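Long-range contacts in single domain haemoglobin (Campylobacter jejuni, PDB 2WY4), which binds haem, with cyanide bound in this crystal, and probably carries oxygen or takes part in nitric oxide chemistry, as related bacterial globins do: residues A[6-17]-A[60-68]; A[94-105]-A[116-124]. One frame throughout, in Å; residues are numbered along the deposited sequence.

Interaction 1 of 2, residues A[6-17]-A[60-68]; sequences IQIIKDCVPILQ and ILMAAKNIE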
loop_
_atom_site.group_PDB
_atom_site.type_symbol
_atom_site.label_atom_id
_atom_site.label_comp_id
_atom_site.label_asym_id
_atom_site.label_seq_id
_atom_site.Cartn_x
_atom_site.Cartn_y
_atom_site.Cartn_z
ATOM N N ILE A 6 0.912 -10.986 -13.383
ATOM C CA ILE A 6 1.322 -11.625 -12.130
ATOM C C ILE A 6 2.837 -11.637 -12.038
ATOM O O ILE A 6 3.404 -11.311 -11.006
ATOM C CB ILE A 6 0.757 -13.066 -12.043
ATOM C CG1 ILE A 6 -0.752 -13.034 -11.839
ATOM C CG2 ILE A 6 1.413 -13.850 -10.910
ATOM C CD1 ILE A 6 -1.440 -14.359 -12.064
ATOM N N GLN A 7 3.490 -12.035 -13.120
ATOM C CA GLN A 7 4.935 -12.120 -13.109
ATOM C C GLN A 7 5.584 -10.758 -12.914
ATOM O O GLN A 7 6.594 -10.647 -12.227
ATOM C CB GLN A 7 5.473 -12.825 -14.347
ATOM C CG GLN A 7 6.984 -13.022 -14.291
ATOM C CD GLN A 7 7.353 -14.027 -13.252
ATOM O OE1 GLN A 7 6.920 -15.180 -13.322
ATOM N NE2 GLN A 7 8.140 -13.611 -12.274
ATOM N N ILE A 8 5.027 -9.709 -13.509
ATOM C CA ILE A 8 5.553 -8.373 -13.310
ATOM C C ILE A 8 5.497 -8.024 -11.828
ATOM O O ILE A 8 6.468 -7.502 -11.278
ATOM C CB ILE A 8 4.755 -7.353 -14.121
ATOM C CG1 ILE A 8 5.217 -7.408 -15.570
ATOM C CG2 ILE A 8 4.998 -5.937 -13.607
ATOM C CD1 ILE A 8 4.323 -6.584 -16.570
ATOM N N ILE A 9 4.369 -8.290 -11.173
ATOM C CA ILE A 9 4.290 -8.003 -9.747
ATOM C C ILE A 9 5.336 -8.802 -8.977
ATOM O O ILE A 9 6.024 -8.241 -8.128
ATOM C CB ILE A 9 2.852 -8.220 -9.220
ATOM C CG1 ILE A 9 1.880 -7.223 -9.863
ATOM C CG2 ILE A 9 2.802 -8.121 -7.679
ATOM C CD1 ILE A 9 2.240 -5.793 -9.742
ATOM N N LYS A 10 5.497 -10.089 -9.267
ATOM C CA LYS A 10 6.551 -10.882 -8.604
ATOM C C LYS A 10 7.935 -10.305 -8.872
ATOM O O LYS A 10 8.786 -10.289 -7.968
ATOM C CB LYS A 10 6.511 -12.345 -9.054
ATOM C CG LYS A 10 5.229 -13.065 -8.730
ATOM C CD LYS A 10 4.879 -13.000 -7.269
ATOM C CE LYS A 10 3.750 -13.969 -6.939
ATOM N NZ LYS A 10 3.298 -13.807 -5.542
ATOM N N ASP A 11 8.189 -9.834 -10.084
ATOM C CA ASP A 11 9.477 -9.282 -10.461
ATOM C C ASP A 11 9.791 -8.058 -9.626
ATOM O O ASP A 11 10.936 -7.690 -9.450
ATOM C CB ASP A 11 9.483 -8.845 -11.941
ATOM C CG ASP A 11 9.467 -9.998 -12.932
ATOM O OD1 ASP A 11 9.722 -11.165 -12.590
ATOM O OD2 ASP A 11 9.223 -9.763 -14.125
ATOM N N CYS A 12 8.754 -7.411 -9.133
ATOM C CA CYS A 12 8.919 -6.209 -8.331
ATOM C C CYS A 12 9.225 -6.492 -6.873
ATOM O O CYS A 12 9.665 -5.582 -6.163
ATOM C CB CYS A 12 7.697 -5.297 -8.461
ATOM S SG CYS A 12 7.589 -4.526 -10.104
ATOM N N VAL A 13 9.011 -7.731 -6.411
ATOM C CA VAL A 13 9.375 -8.083 -5.033
ATOM C C VAL A 13 10.831 -7.686 -4.672
ATOM O O VAL A 13 11.062 -6.980 -3.706
ATOM C CB VAL A 13 9.039 -9.535 -4.697
ATOM C CG1 VAL A 13 9.651 -9.932 -3.345
ATOM C CG2 VAL A 13 7.549 -9.720 -4.642
ATOM N N PRO A 14 11.816 -8.122 -5.436
ATOM C CA PRO A 14 13.196 -7.730 -5.136
ATOM C C PRO A 14 13.442 -6.232 -5.133
ATOM O O PRO A 14 14.257 -5.718 -4.357
ATOM C CB PRO A 14 14.009 -8.393 -6.263
ATOM C CG PRO A 14 13.132 -9.348 -6.903
ATOM C CD PRO A 14 11.754 -9.061 -6.552
ATOM N N ILE A 15 12.746 -5.520 -6.011
ATOM C CA ILE A 15 12.909 -4.084 -6.087
ATOM C C ILE A 15 12.451 -3.450 -4.796
ATOM O O ILE A 15 13.069 -2.531 -4.268
ATOM C CB ILE A 15 12.091 -3.524 -7.290
ATOM C CG1 ILE A 15 12.644 -4.097 -8.602
ATOM C CG2 ILE A 15 12.082 -2.002 -7.278
ATOM C CD1 ILE A 15 11.835 -3.657 -9.861
ATOM N N LEU A 16 11.349 -3.965 -4.280
ATOM C CA LEU A 16 10.802 -3.494 -3.034
ATOM C C LEU A 16 11.637 -3.970 -1.839
ATOM O O LEU A 16 11.721 -3.272 -0.831
ATOM C CB LEU A 16 9.362 -3.974 -2.868
ATOM C CG LEU A 16 8.283 -3.492 -3.831
ATOM C CD1 LEU A 16 7.061 -4.398 -3.818
ATOM C CD2 LEU A 16 7.885 -2.135 -3.406
ATOM N N GLN A 17 12.220 -5.158 -1.940
ATOM C CA GLN A 17 13.118 -5.623 -0.871
ATOM C C GLN A 17 14.299 -4.662 -0.750
ATOM O O GLN A 17 14.768 -4.401 0.361
ATOM C CB GLN A 17 13.654 -7.039 -1.165
ATOM C CG GLN A 17 12.673 -8.139 -0.932
ATOM C CD GLN A 17 13.206 -9.491 -1.336
ATOM O OE1 GLN A 17 13.313 -9.786 -2.506
ATOM N NE2 GLN A 17 13.588 -10.291 -0.345
ATOM N N ILE A 60 3.284 -3.968 1.383
ATOM C CA ILE A 60 3.212 -4.042 -0.064
ATOM C C ILE A 60 3.908 -5.312 -0.526
ATOM O O ILE A 60 3.414 -5.999 -1.404
ATOM C CB ILE A 60 3.764 -2.742 -0.719
ATOM C CG1 ILE A 60 2.885 -1.556 -0.328
ATOM C CG2 ILE A 60 3.765 -2.887 -2.241
ATOM C CD1 ILE A 60 3.441 -0.209 -0.681
ATOM N N LEU A 61 5.076 -5.608 0.044
ATOM C CA LEU A 61 5.757 -6.860 -0.283
ATOM C C LEU A 61 4.863 -8.054 -0.009
ATOM O O LEU A 61 4.840 -9.013 -0.775
ATOM C CB LEU A 61 7.012 -7.003 0.555
ATOM C CG LEU A 61 8.214 -6.229 0.031
ATOM C CD1 LEU A 61 9.239 -6.049 1.113
ATOM C CD2 LEU A 61 8.837 -6.992 -1.125
ATOM N N MET A 62 4.192 -8.035 1.138
ATOM C CA MET A 62 3.309 -9.125 1.505
ATOM C C MET A 62 2.230 -9.312 0.449
ATOM O O MET A 62 1.874 -10.431 0.113
ATOM C CB MET A 62 2.663 -8.852 2.869
ATOM C CG MET A 62 1.935 -9.999 3.469
ATOM S SD MET A 62 3.137 -11.345 3.880
ATOM C CE MET A 62 2.115 -12.226 5.054
ATOM N N ALA A 63 1.692 -8.202 -0.051
ATOM C CA ALA A 63 0.633 -8.290 -1.053
ATOM C C ALA A 63 1.203 -8.791 -2.394
ATOM O O ALA A 63 0.613 -9.630 -3.065
ATOM C CB ALA A 63 -0.025 -6.927 -1.222
ATOM N N ALA A 64 2.344 -8.254 -2.792
ATOM C CA ALA A 64 2.949 -8.676 -4.062
ATOM C C ALA A 64 3.270 -10.173 -4.042
ATOM O O ALA A 64 3.032 -10.883 -5.005
ATOM C CB ALA A 64 4.200 -7.840 -4.355
ATOM N N LYS A 65 3.806 -10.655 -2.922
ATOM C CA LYS A 65 4.083 -12.081 -2.776
ATOM C C LYS A 65 2.844 -12.937 -2.910
ATOM O O LYS A 65 2.913 -14.048 -3.431
ATOM C CB LYS A 65 4.687 -12.383 -1.399
ATOM C CG LYS A 65 6.129 -11.938 -1.175
ATOM C CD LYS A 65 6.539 -12.023 0.323
ATOM C CE LYS A 65 6.236 -13.361 0.951
ATOM N NZ LYS A 65 7.085 -14.501 0.519
ATOM N N ASN A 66 1.712 -12.406 -2.476
ATOM C CA ASN A 66 0.473 -13.166 -2.477
ATOM C C ASN A 66 -0.533 -12.680 -3.502
ATOM O O ASN A 66 -1.737 -12.941 -3.392
ATOM C CB ASN A 66 -0.146 -13.137 -1.072
ATOM C CG ASN A 66 0.723 -13.833 -0.043
ATOM O OD1 ASN A 66 1.354 -13.183 0.813
ATOM N ND2 ASN A 66 0.787 -15.154 -0.149
ATOM N N ILE A 67 -0.031 -12.000 -4.524
ATOM C CA ILE A 67 -0.974 -11.352 -5.452
ATOM C C ILE A 67 -1.944 -12.314 -6.183
ATOM O O ILE A 67 -3.061 -11.933 -6.513
ATOM C CB ILE A 67 -0.235 -10.474 -6.444
ATOM C CG1 ILE A 67 -1.226 -9.524 -7.153
ATOM C CG2 ILE A 67 0.515 -11.342 -7.437
ATOM C CD1 ILE A 67 -1.975 -8.620 -6.204
ATOM N N GLU A 68 -1.538 -13.563 -6.383
ATOM C CA GLU A 68 -2.405 -14.568 -7.018
ATOM C C GLU A 68 -3.489 -15.075 -6.073
ATOM O O GLU A 68 -4.488 -15.634 -6.512
ATOM C CB GLU A 68 -1.574 -15.762 -7.477
ATOM C CG GLU A 68 -0.654 -15.443 -8.632
ATOM C CD GLU A 68 0.229 -16.620 -9.001
ATOM O OE1 GLU A 68 1.315 -16.760 -8.402
ATOM O OE2 GLU A 68 -0.169 -17.430 -9.869
HETATM O O HOH W 1 0.957 -14.947 -5.714
#

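Interaction 2 of 2, residues A[94-105]-A[116-124]; sequences YPIVGACLLKAI and LKAWEVAYG. With HEM (protoporphyrin IX containing Fe), chain B.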
loop_
_atom_site.group_PDB
_atom_site.type_symbol
_atom_site.label_atom_id
_atom_site.label_comp_id
_atom_site.label_asym_id
_atom_site.label_seq_id
_atom_site.Cartn_x
_atom_site.Cartn_y
_atom_site.Cartn_z
ATOM N N TYR A 94 -8.963 4.902 0.249
ATOM C CA TYR A 94 -8.152 4.001 -0.557
ATOM C C TYR A 94 -7.791 4.560 -1.948
ATOM O O TYR A 94 -6.653 4.350 -2.385
ATOM C CB TYR A 94 -8.707 2.558 -0.595
ATOM C CG TYR A 94 -8.427 1.795 0.667
ATOM C CD1 TYR A 94 -9.233 1.946 1.776
ATOM C CD2 TYR A 94 -7.318 0.965 0.768
ATOM C CE1 TYR A 94 -8.951 1.302 2.948
ATOM C CE2 TYR A 94 -7.033 0.319 1.938
ATOM C CZ TYR A 94 -7.852 0.479 3.016
ATOM O OH TYR A 94 -7.575 -0.194 4.186
ATOM N N PRO A 95 -8.703 5.246 -2.677
ATOM C CA PRO A 95 -8.280 5.870 -3.931
ATOM C C PRO A 95 -7.180 6.965 -3.753
ATOM O O PRO A 95 -6.404 7.247 -4.691
ATOM C CB PRO A 95 -9.588 6.463 -4.480
ATOM C CG PRO A 95 -10.646 5.672 -3.860
ATOM C CD PRO A 95 -10.153 5.405 -2.471
ATOM N N ILE A 96 -7.132 7.605 -2.588
ATOM C CA ILE A 96 -6.095 8.591 -2.318
ATOM C C ILE A 96 -4.754 7.887 -2.222
ATOM O O ILE A 96 -3.774 8.262 -2.834
ATOM C CB ILE A 96 -6.407 9.364 -1.020
ATOM C CG1 ILE A 96 -7.642 10.236 -1.230
ATOM C CG2 ILE A 96 -5.246 10.194 -0.632
ATOM C CD1 ILE A 96 -8.158 10.888 0.052
ATOM N N VAL A 97 -4.711 6.847 -1.401
ATOM C CA VAL A 97 -3.503 6.043 -1.270
ATOM C C VAL A 97 -3.060 5.487 -2.617
ATOM O O VAL A 97 -1.875 5.510 -2.944
ATOM C CB VAL A 97 -3.676 4.933 -0.174
ATOM C CG1 VAL A 97 -2.598 3.875 -0.278
ATOM C CG2 VAL A 97 -3.682 5.595 1.196
ATOM N N GLY A 98 -4.005 4.992 -3.418
ATOM C CA GLY A 98 -3.620 4.438 -4.703
ATOM C C GLY A 98 -3.000 5.492 -5.621
ATOM O O GLY A 98 -2.030 5.225 -6.310
ATOM N N ALA A 99 -3.599 6.674 -5.661
ATOM C CA ALA A 99 -3.066 7.718 -6.512
ATOM C C ALA A 99 -1.646 8.101 -6.075
ATOM O O ALA A 99 -0.748 8.235 -6.907
ATOM C CB ALA A 99 -3.986 8.926 -6.509
ATOM N N CYS A 100 -1.431 8.204 -4.763
ATOM C CA CYS A 100 -0.132 8.617 -4.273
ATOM C C CYS A 100 0.899 7.491 -4.438
ATOM O O CYS A 100 2.044 7.746 -4.773
ATOM C CB CYS A 100 -0.221 9.006 -2.807
ATOM S SG CYS A 100 -1.249 10.457 -2.520
ATOM N N LEU A 101 0.477 6.255 -4.222
ATOM C CA LEU A 101 1.388 5.139 -4.406
ATOM C C LEU A 101 1.800 4.983 -5.870
ATOM O O LEU A 101 2.975 4.791 -6.183
ATOM C CB LEU A 101 0.778 3.828 -3.924
ATOM C CG LEU A 101 1.670 2.594 -4.057
ATOM C CD1 LEU A 101 2.931 2.737 -3.191
ATOM C CD2 LEU A 101 0.886 1.358 -3.701
ATOM N N LEU A 102 0.846 5.065 -6.790
ATOM C CA LEU A 102 1.182 4.949 -8.197
ATOM C C LEU A 102 2.105 6.075 -8.654
ATOM O O LEU A 102 3.026 5.858 -9.465
ATOM C CB LEU A 102 -0.074 4.852 -9.088
ATOM C CG LEU A 102 -0.485 3.378 -9.329
ATOM C CD1 LEU A 102 0.426 2.700 -10.338
ATOM C CD2 LEU A 102 -0.535 2.535 -8.038
ATOM N N LYS A 103 1.893 7.270 -8.127
ATOM C CA LYS A 103 2.777 8.362 -8.446
ATOM C C LYS A 103 4.192 8.126 -7.903
ATOM O O LYS A 103 5.164 8.403 -8.570
ATOM C CB LYS A 103 2.203 9.698 -7.957
ATOM C CG LYS A 103 3.103 10.842 -8.271
ATOM C CD LYS A 103 2.413 12.170 -8.125
ATOM C CE LYS A 103 2.522 12.753 -6.748
ATOM N NZ LYS A 103 2.543 14.253 -6.827
ATOM N N ALA A 104 4.281 7.613 -6.680
ATOM C CA ALA A 104 5.571 7.308 -6.084
ATOM C C ALA A 104 6.311 6.282 -6.945
ATOM O O ALA A 104 7.524 6.390 -7.159
ATOM C CB ALA A 104 5.377 6.750 -4.649
ATOM N N ILE A 105 5.563 5.296 -7.437
ATOM C CA ILE A 105 6.137 4.266 -8.287
ATOM C C ILE A 105 6.668 4.865 -9.596
ATOM O O ILE A 105 7.769 4.590 -10.023
ATOM C CB ILE A 105 5.111 3.132 -8.540
ATOM C CG1 ILE A 105 4.949 2.284 -7.278
ATOM C CG2 ILE A 105 5.543 2.233 -9.712
ATOM C CD1 ILE A 105 3.818 1.271 -7.399
ATOM N N LEU A 116 3.398 -0.197 -14.839
ATOM C CA LEU A 116 2.454 0.719 -14.223
ATOM C C LEU A 116 1.030 0.143 -14.216
ATOM O O LEU A 116 0.318 0.206 -13.217
ATOM C CB LEU A 116 2.451 2.056 -14.962
ATOM C CG LEU A 116 3.416 3.135 -14.573
ATOM C CD1 LEU A 116 3.128 4.399 -15.360
ATOM C CD2 LEU A 116 3.328 3.414 -13.067
ATOM N N LYS A 117 0.600 -0.381 -15.365
ATOM C CA LYS A 117 -0.720 -1.004 -15.486
ATOM C C LYS A 117 -0.876 -2.164 -14.499
ATOM O O LYS A 117 -1.906 -2.334 -13.818
ATOM C CB LYS A 117 -0.922 -1.487 -16.935
ATOM C CG LYS A 117 -2.339 -1.871 -17.290
ATOM C CD LYS A 117 -3.309 -0.714 -17.043
ATOM C CE LYS A 117 -4.380 -0.591 -18.129
ATOM N NZ LYS A 117 -3.884 0.267 -19.218
ATOM N N ALA A 118 0.186 -2.950 -14.373
ATOM C CA ALA A 118 0.116 -4.097 -13.512
ATOM C C ALA A 118 -0.084 -3.628 -12.061
ATOM O O ALA A 118 -0.855 -4.232 -11.333
ATOM C CB ALA A 118 1.360 -4.973 -13.681
ATOM N N TRP A 119 0.582 -2.543 -11.668
ATOM C CA TRP A 119 0.420 -2.032 -10.291
ATOM C C TRP A 119 -0.923 -1.363 -10.081
ATOM O O TRP A 119 -1.497 -1.418 -8.999
ATOM C CB TRP A 119 1.567 -1.057 -9.963
ATOM C CG TRP A 119 2.763 -1.824 -9.406
ATOM C CD1 TRP A 119 3.918 -2.193 -10.055
ATOM C CD2 TRP A 119 2.821 -2.452 -8.126
ATOM N NE1 TRP A 119 4.712 -2.957 -9.223
ATOM C CE2 TRP A 119 4.038 -3.152 -8.048
ATOM C CE3 TRP A 119 1.953 -2.501 -7.033
ATOM C CZ2 TRP A 119 4.432 -3.826 -6.900
ATOM C CZ3 TRP A 119 2.338 -3.180 -5.909
ATOM C CH2 TRP A 119 3.547 -3.854 -5.863
ATOM N N GLU A 120 -1.453 -0.742 -11.133
ATOM C CA GLU A 120 -2.776 -0.124 -11.027
ATOM C C GLU A 120 -3.806 -1.219 -10.737
ATOM O O GLU A 120 -4.661 -1.101 -9.851
ATOM C CB GLU A 120 -3.185 0.580 -12.322
ATOM C CG GLU A 120 -2.312 1.747 -12.698
ATOM C CD GLU A 120 -2.860 2.495 -13.900
ATOM O OE1 GLU A 120 -3.772 1.963 -14.572
ATOM O OE2 GLU A 120 -2.383 3.613 -14.155
ATOM N N VAL A 121 -3.715 -2.306 -11.497
ATOM C CA VAL A 121 -4.609 -3.435 -11.311
ATOM C C VAL A 121 -4.424 -4.116 -9.933
ATOM O O VAL A 121 -5.403 -4.413 -9.219
ATOM C CB VAL A 121 -4.405 -4.443 -12.457
ATOM C CG1 VAL A 121 -5.194 -5.688 -12.240
ATOM C CG2 VAL A 121 -4.816 -3.821 -13.804
ATOM N N ALA A 122 -3.180 -4.387 -9.580
ATOM C CA ALA A 122 -2.892 -5.032 -8.313
ATOM C C ALA A 122 -3.386 -4.186 -7.169
ATOM O O ALA A 122 -3.953 -4.716 -6.228
ATOM C CB ALA A 122 -1.416 -5.286 -8.151
ATOM N N TYR A 123 -3.118 -2.890 -7.215
ATOM C CA TYR A 123 -3.569 -2.039 -6.121
ATOM C C TYR A 123 -5.085 -2.118 -5.939
ATOM O O TYR A 123 -5.595 -2.192 -4.840
ATOM C CB TYR A 123 -3.139 -0.572 -6.268
ATOM C CG TYR A 123 -3.645 0.236 -5.079
ATOM C CD1 TYR A 123 -2.949 0.205 -3.864
ATOM C CD2 TYR A 123 -4.853 0.886 -5.117
ATOM C CE1 TYR A 123 -3.406 0.846 -2.778
ATOM C CE2 TYR A 123 -5.319 1.564 -4.021
ATOM C CZ TYR A 123 -4.613 1.516 -2.833
ATOM O OH TYR A 123 -5.098 2.178 -1.722
ATOM N N GLY A 124 -5.828 -2.095 -7.046
ATOM C CA GLY A 124 -7.250 -2.196 -6.899
ATOM C C GLY A 124 -7.641 -3.448 -6.143
ATOM O O GLY A 124 -8.532 -3.415 -5.296
HETATM C CHA HEM B . -0.935 1.940 9.346
HETATM C CHB HEM B . -0.643 -0.772 5.385
HETATM C CHC HEM B . -4.020 1.966 3.307
HETATM C CHD HEM B . -3.815 5.053 7.048
HETATM C C1A HEM B . -0.622 0.934 8.512
HETATM C C2A HEM B . 0.280 -0.148 8.768
HETATM C C3A HEM B . 0.388 -0.910 7.664
HETATM C C4A HEM B . -0.467 -0.288 6.672
HETATM C CMA HEM B . 1.230 -2.185 7.503
HETATM C CAA HEM B . 0.992 -0.386 10.123
HETATM C CBA HEM B . -0.008 -0.694 11.240
HETATM C CGA HEM B . -0.291 -2.130 11.540
HETATM O O1A HEM B . 0.480 -3.023 11.101
HETATM O O2A HEM B . -1.295 -2.376 12.299
HETATM C C1B HEM B . -1.511 -0.243 4.468
HETATM C C2B HEM B . -1.758 -0.771 3.174
HETATM C C3B HEM B . -2.703 -0.010 2.597
HETATM C C4B HEM B . -3.073 1.013 3.512
HETATM C CMB HEM B . -1.002 -1.937 2.551
HETATM C CAB HEM B . -3.309 -0.096 1.190
HETATM C CBB HEM B . -3.675 -1.248 0.656
HETATM C C1C HEM B . -4.322 3.022 4.134
HETATM C C2C HEM B . -5.282 4.053 3.951
HETATM C C3C HEM B . -5.186 4.881 4.969
HETATM C C4C HEM B . -4.132 4.442 5.848
HETATM C CMC HEM B . -6.289 4.108 2.790
HETATM C CAC HEM B . -6.026 6.129 5.183
HETATM C CBC HEM B . -5.418 7.319 5.263
HETATM C C1D HEM B . -3.013 4.460 8.003
HETATM C C2D HEM B . -2.730 5.078 9.241
HETATM C C3D HEM B . -1.846 4.145 9.990
HETATM C C4D HEM B . -1.694 3.031 9.114
HETATM C CMD HEM B . -3.246 6.418 9.715
HETATM C CAD HEM B . -1.217 4.327 11.361
HETATM C CBD HEM B . 0.261 4.651 11.171
HETATM C CGD HEM B . 0.939 5.165 12.405
HETATM O O1D HEM B . 1.664 6.158 12.281
HETATM O O2D HEM B . 0.750 4.534 13.480
HETATM N NA HEM B . -1.074 0.848 7.212
HETATM N NB HEM B . -2.335 0.837 4.663
HETATM N NC HEM B . -3.629 3.278 5.308
HETATM N ND HEM B . -2.378 3.241 7.930
HETATM FE FE HEM B . -2.361 2.039 6.291
#

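Interaction 1 of 2, residues A[6-17]-A[60-68]
Ala64 O, at the C-terminal end of helix 51-65, accepts a hydrogen bond from Ile67 N in the turn that ends the helix and, in the lysine conformer described, a second from Lys10 NZ at 3.0 Å. That second bond is to be taken with reserve, because the conformer is one of two deposited and its Lys10 NZ lies an implausible 2.2 Å from Lys65 O. A bend at chi2 (-55°) turns the otherwise extended lysine chain toward the other helix. Close by, a water accepts a hydrogen bond from Glu68 N and gives one to Glu68 OE1; its further bond from Lys10 NZ shares the doubt.

Beyond the lysine lies the A/E contact of the globin fold, two nearly antiparallel helices at an axis angle of 149°. Ala64, with only a methyl, lets the backbones come close, its CA 5.9 Å from that of Ile9. Ile9 holds CG2 anti to its backbone N, and this methyl rests on Ala64 CB at 3.6 Å. Farther along, Leu61 CD2 packs against both Val13 and Leu16, 3.4 Å from Val13 O and 3.5 Å from Leu16 CB. At the other end Ile6 CG2 meets Glu68 CG at 3.5 Å; the two side chains cross near a right angle, and the aliphatic part of the glutamate lies against the isoleucine.

The chemistry therefore divides the contact: branched aliphatics and alanine pack along its length, while a long, flexible lysine can reach the C-terminal end of the helix, whose dipole and carbonyl oxygens would probably suit a positive charge, though its exact position is uncertain.

Interaction 2 of 2, residues A[94-105]-A[116-124]
This is the G/H helix pairing of the globin fold, a buried contact between helices 94-109 and 113-139 running nearly antiparallel (155°) beside the haem. Its centrepiece is a knob-into-hole fit, with Tyr123 inserted among Tyr94, Val97, Gly98 and Leu101. A first torsion of 180° sets the ring anti to its own backbone N and sends it straight across to helix 94-109. Because Gly98 lacks a side chain, one ring face can settle directly on its backbone, in a CH-pi contact with Gly98 CA 3.7 Å from the ring centroid. The phenol then reaches Tyr94 O and donates a 2.8 Å hydrogen bond from Tyr123 OH, tilted 23° from the carbonyl plane; the same oxygen also accepts the helical bond from Gly98 N. Tyrosine thus supplies both bulk and a satisfied polar end.

The haem lies next to this fit. Its methyl CMC sits over the centre of the Tyr94 ring and 3.4 Å from Val97 CG2. Tyr94 OH is hydrogen-bonded to Glu134, and the Tyr94 side chain lies about 3 Å from that of the iron ligand His84, consistent with the proximal network of flavohaemoglobins.

Toward the far end the contact is apolar: Leu102 CD1 touches Glu120 CG at 3.7 Å, using the acid's methylene, and also packs on Trp119 CB. Beyond it, Ile105 CD1 lies over one face of the indole, 4.1 Å from the centroid of the Trp119 five-membered ring.

The two contacts follow one another along the chain, their centres 14 Å apart, yet they meet, chiefly at Trp119. The indole that takes part in interaction 2 is also packed by residues of interaction 1: Ile9 CD1 lies 3.6 Å from Trp119 CE2, and Ile60 CG2 lies 3.8 Å from Trp119 CH2. Ile60 also touches Leu101, so helix 51-65 is joined to both helices of the second pair. Their relation to the haem differs. Interaction 2 lines the pocket with Tyr94 and Val97, whereas interaction 1 comes nearest through Ile60, whose side chain is about 5 Å from the haem and about 8 Å from the cyanide.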